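Local coordinates for DUF4442 domain-containing protein (Pseudomonas aeruginosa, PDB 1SH8) that is of unknown function but adopts a hot-dog fold and is probably a thioesterase of the PaaI-like kind, at residues E16-A19 against F20-R23; R91-K94 against G95-V99. All blocks are in the same frame, centred on the assembly; numbering follows the deposited sequence.

Contact 1: E16-A19 against F20-R23; sequences EKIA and FVQR
I18 O and Q22 N make the main bond of this contact, 2.9 Å long, nearly straight (162° at the hydrogen) and in the carbonyl plane. V21 N is equally near that oxygen, but its N-H is poorly directed and the bond is weak. One residue on, A19 O receives R23 N at 2.9 Å, the donor standing somewhat out of the carbonyl plane.

The side chains sort themselves on this frame. I18 CG2 packs on V21 CG2 at 3.9 Å and on F20 CB, while the F20 ring turns away to meet F20 and Y53 of the second subunit, the two F20 rings steeply inclined. T59 of helix 54-62 touches both F20 and V21, a buried setting that suits apolar residues. Elsewhere the methylenes of E16 and Q22 run side by side, CG to CG 3.6 Å, with carboxylate and amide turned 75° apart; long polar chains suit this more exposed edge, where their stems can pack. A19 has only a methyl, and R23 packs alongside its carbonyl and CB, R23 CG lying 3.2 Å from A19 O. A bend at chi3 (-61°) folds R23 back, bringing NH1 3.8 Å from A19 CB and turning one guanidinium face to the backbone, with F20 CA off toward its rim.

That NH1 is held by G44 O of the second subunit. This is the N-terminal first turn of the short helix 19-24, with I18 at the N-cap position contributing its carbonyl but no polar side-chain cap, placed at the dimer interface of a hot-dog protein.

Contact 2: R91-K94 against G95-V99; sequences RPAK and GDIRV
Between A93 and I97 the backbone swings round an open turn, with G95 at a positive phi (78°) and water rather than direct hydrogen bonds joining its carbonyls. One water donates to A93 O at 2.7 Å and to G95 O at 2.8 Å; a second donates to K94 O and D96 O. Each water thus bridges two carbonyl oxygens two residues apart. Glycine suits position 95 because it adopts a positive phi readily.

Inside the bend the contact is apolar. The A93 methyl meets I97 CD1 at 3.8 Å, with I97 CG1 slightly farther away. I97 sets CG1 beside its own backbone N, and a second bend at chi2 (-60°) carries CD1 to the methyl and to a point 3.9 Å from K94 O. The turn leads into strand 97-102, which pairs with strand 35-40 and meets the end of strand 120-130 in the antiparallel sheet of the hot-dog fold; helix 54-62 packs against both apolar residues through L57 on A93 and L60 on I97. A short methyl suits A93, where the CD1 end of I97 packs on it in a buried place.

The polar residues face elsewhere. K94 sends NZ to G50 O; a long flexible chain can span that distance from an exposed backbone. D96 directs OD1 to the backbone N of G42, while its own N is bonded by the carboxylate of E132.

In the fold
From the N terminus, helix 7-16 ends as contact 1 begins; residues 17-18 connect it to helix 19-24, and contact 1 spans that join and the first turn. Strands 27-32 and 35-40, helices 54-62 and 64-72 and strand 78-89 come next. Contact 2 then closes the loop between strands 78-89 and 97-102. The two contacts follow in series, neither nesting nor crossing; the centres of contact 1 and contact 2 lie about 20 Å apart, and the nearest atoms of contact 1 and contact 2 about 11 Å apart. Helix 54-62 is their common neighbour. Contact 1 also faces the second subunit, whereas contact 2 stays within its own chain.

Contact 1: E16-A19 against F20-R23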
# COMPACT_ATOMS: atom_id res chain seq x y z
N GLU A 16 -9.86 5.92 12.97
CA GLU A 16 -9.15 5.30 14.09
C GLU A 16 -9.23 3.81 14.36
O GLU A 16 -8.50 3.31 15.22
CB GLU A 16 -9.52 6.05 15.37
CG GLU A 16 -9.12 7.52 15.34
CD GLU A 16 -9.61 8.29 16.55
OE1 GLU A 16 -9.43 7.79 17.68
OE2 GLU A 16 -10.17 9.39 16.36
N LYS A 17 -10.07 3.07 13.66
CA LYS A 17 -10.14 1.64 13.95
C LYS A 17 -8.81 0.94 13.69
O LYS A 17 -8.41 0.05 14.44
CB LYS A 17 -11.25 0.96 13.14
CG LYS A 17 -11.60 -0.42 13.68
CD LYS A 17 -12.86 -0.94 13.04
CE LYS A 17 -13.27 -2.28 13.63
NZ LYS A 17 -14.51 -2.78 12.96
N ILE A 18 -8.13 1.34 12.62
CA ILE A 18 -6.84 0.75 12.27
C ILE A 18 -5.74 1.73 12.66
O ILE A 18 -5.63 2.82 12.09
CB ILE A 18 -6.78 0.43 10.75
CG1 ILE A 18 -7.88 -0.57 10.39
CG2 ILE A 18 -5.41 -0.13 10.37
CD1 ILE A 18 -7.95 -0.92 8.92
N ALA A 19 -4.92 1.33 13.63
CA ALA A 19 -3.83 2.17 14.14
C ALA A 19 -2.88 2.69 13.07
O ALA A 19 -2.44 3.84 13.12
CB ALA A 19 -3.06 1.42 15.22
N PHE A 20 -2.53 1.82 12.12
CA PHE A 20 -1.64 2.19 11.03
C PHE A 20 -2.21 3.41 10.31
O PHE A 20 -1.48 4.34 9.96
CB PHE A 20 -1.53 1.01 10.06
CG PHE A 20 -0.60 1.23 8.89
CD1 PHE A 20 0.71 0.77 8.93
CD2 PHE A 20 -1.05 1.88 7.74
CE1 PHE A 20 1.57 0.93 7.83
CE2 PHE A 20 -0.21 2.05 6.64
CZ PHE A 20 1.10 1.57 6.69
N VAL A 21 -3.53 3.40 10.11
CA VAL A 21 -4.22 4.50 9.45
C VAL A 21 -4.28 5.73 10.36
O VAL A 21 -4.03 6.85 9.93
CB VAL A 21 -5.66 4.09 9.06
CG1 VAL A 21 -6.44 5.30 8.53
CG2 VAL A 21 -5.61 3.00 7.99
N GLN A 22 -4.61 5.50 11.62
CA GLN A 22 -4.69 6.59 12.58
C GLN A 22 -3.37 7.37 12.64
O GLN A 22 -3.37 8.61 12.63
CB GLN A 22 -5.05 6.03 13.96
CG GLN A 22 -5.53 7.09 14.94
CD GLN A 22 -4.41 7.97 15.44
OE1 GLN A 22 -4.61 9.17 15.66
NE2 GLN A 22 -3.23 7.39 15.63
N ARG A 23 -2.25 6.65 12.67
CA ARG A 23 -0.93 7.27 12.74
C ARG A 23 -0.60 8.15 11.53
O ARG A 23 0.23 9.06 11.64
CB ARG A 23 0.17 6.21 12.88
CG ARG A 23 0.11 5.38 14.15
CD ARG A 23 1.41 4.60 14.37
NE ARG A 23 1.73 3.65 13.30
CZ ARG A 23 1.35 2.37 13.29
NH1 ARG A 23 0.64 1.87 14.30
NH2 ARG A 23 1.71 1.58 12.28

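Contact 2: R91-K94 against G95-V99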
# COMPACT_ATOMS: atom_id res chain seq x y z
N ARG A 91 2.41 11.57 -10.82
CA ARG A 91 3.31 12.70 -10.56
C ARG A 91 3.55 12.89 -9.07
O ARG A 91 2.74 12.45 -8.25
CB ARG A 91 2.73 13.98 -11.18
CG ARG A 91 1.27 14.22 -10.88
CD ARG A 91 0.66 15.16 -11.91
NE ARG A 91 1.12 16.54 -11.75
CZ ARG A 91 1.08 17.45 -12.71
NH1 ARG A 91 0.61 17.14 -13.91
NH2 ARG A 91 1.50 18.69 -12.47
N PRO A 92 4.67 13.52 -8.70
CA PRO A 92 4.96 13.74 -7.27
C PRO A 92 3.75 14.35 -6.57
O PRO A 92 3.19 15.33 -7.04
CB PRO A 92 6.16 14.69 -7.31
CG PRO A 92 6.88 14.25 -8.56
CD PRO A 92 5.73 14.09 -9.55
N ALA A 93 3.35 13.75 -5.45
CA ALA A 93 2.20 14.23 -4.70
C ALA A 93 2.63 15.22 -3.62
O ALA A 93 3.20 14.83 -2.60
CB ALA A 93 1.46 13.05 -4.07
N LYS A 94 2.37 16.50 -3.86
CA LYS A 94 2.75 17.55 -2.92
C LYS A 94 1.52 18.11 -2.21
O LYS A 94 0.46 18.26 -2.81
CB LYS A 94 3.49 18.67 -3.65
CG LYS A 94 4.81 18.20 -4.27
CD LYS A 94 5.54 19.34 -4.95
CE LYS A 94 6.81 18.84 -5.63
NZ LYS A 94 7.77 18.25 -4.66
N GLY A 95 1.68 18.40 -0.92
CA GLY A 95 0.58 18.93 -0.15
C GLY A 95 -0.40 17.85 0.25
O GLY A 95 -0.07 16.66 0.22
N ASP A 96 -1.61 18.25 0.62
CA ASP A 96 -2.65 17.30 1.01
C ASP A 96 -3.24 16.65 -0.23
O ASP A 96 -3.46 17.30 -1.25
CB ASP A 96 -3.75 18.01 1.80
CG ASP A 96 -3.28 18.53 3.14
OD1 ASP A 96 -2.13 18.24 3.53
OD2 ASP A 96 -4.06 19.24 3.81
N ILE A 97 -3.51 15.35 -0.12
CA ILE A 97 -4.06 14.58 -1.23
C ILE A 97 -5.42 14.02 -0.84
O ILE A 97 -5.62 13.62 0.31
CB ILE A 97 -3.10 13.42 -1.60
CG1 ILE A 97 -1.68 13.98 -1.84
CG2 ILE A 97 -3.59 12.69 -2.82
CD1 ILE A 97 -1.59 15.00 -2.97
N ARG A 98 -6.35 14.00 -1.79
CA ARG A 98 -7.70 13.49 -1.52
C ARG A 98 -8.15 12.44 -2.52
O ARG A 98 -7.56 12.27 -3.59
CB ARG A 98 -8.73 14.64 -1.55
CG ARG A 98 -8.52 15.75 -0.54
CD ARG A 98 -9.75 16.66 -0.49
NE ARG A 98 -10.00 17.34 -1.76
CZ ARG A 98 -11.08 18.09 -2.01
NH1 ARG A 98 -12.01 18.25 -1.07
NH2 ARG A 98 -11.23 18.68 -3.19
N VAL A 99 -9.22 11.76 -2.14
CA VAL A 99 -9.82 10.74 -2.98
C VAL A 99 -11.30 10.65 -2.63
O VAL A 99 -11.69 10.90 -1.48
CB VAL A 99 -9.18 9.35 -2.75
CG1 VAL A 99 -9.48 8.86 -1.34
CG2 VAL A 99 -9.69 8.35 -3.78
O HOH W 1 2.36 15.38 -0.09
O HOH W 2 -1.98 19.27 -2.52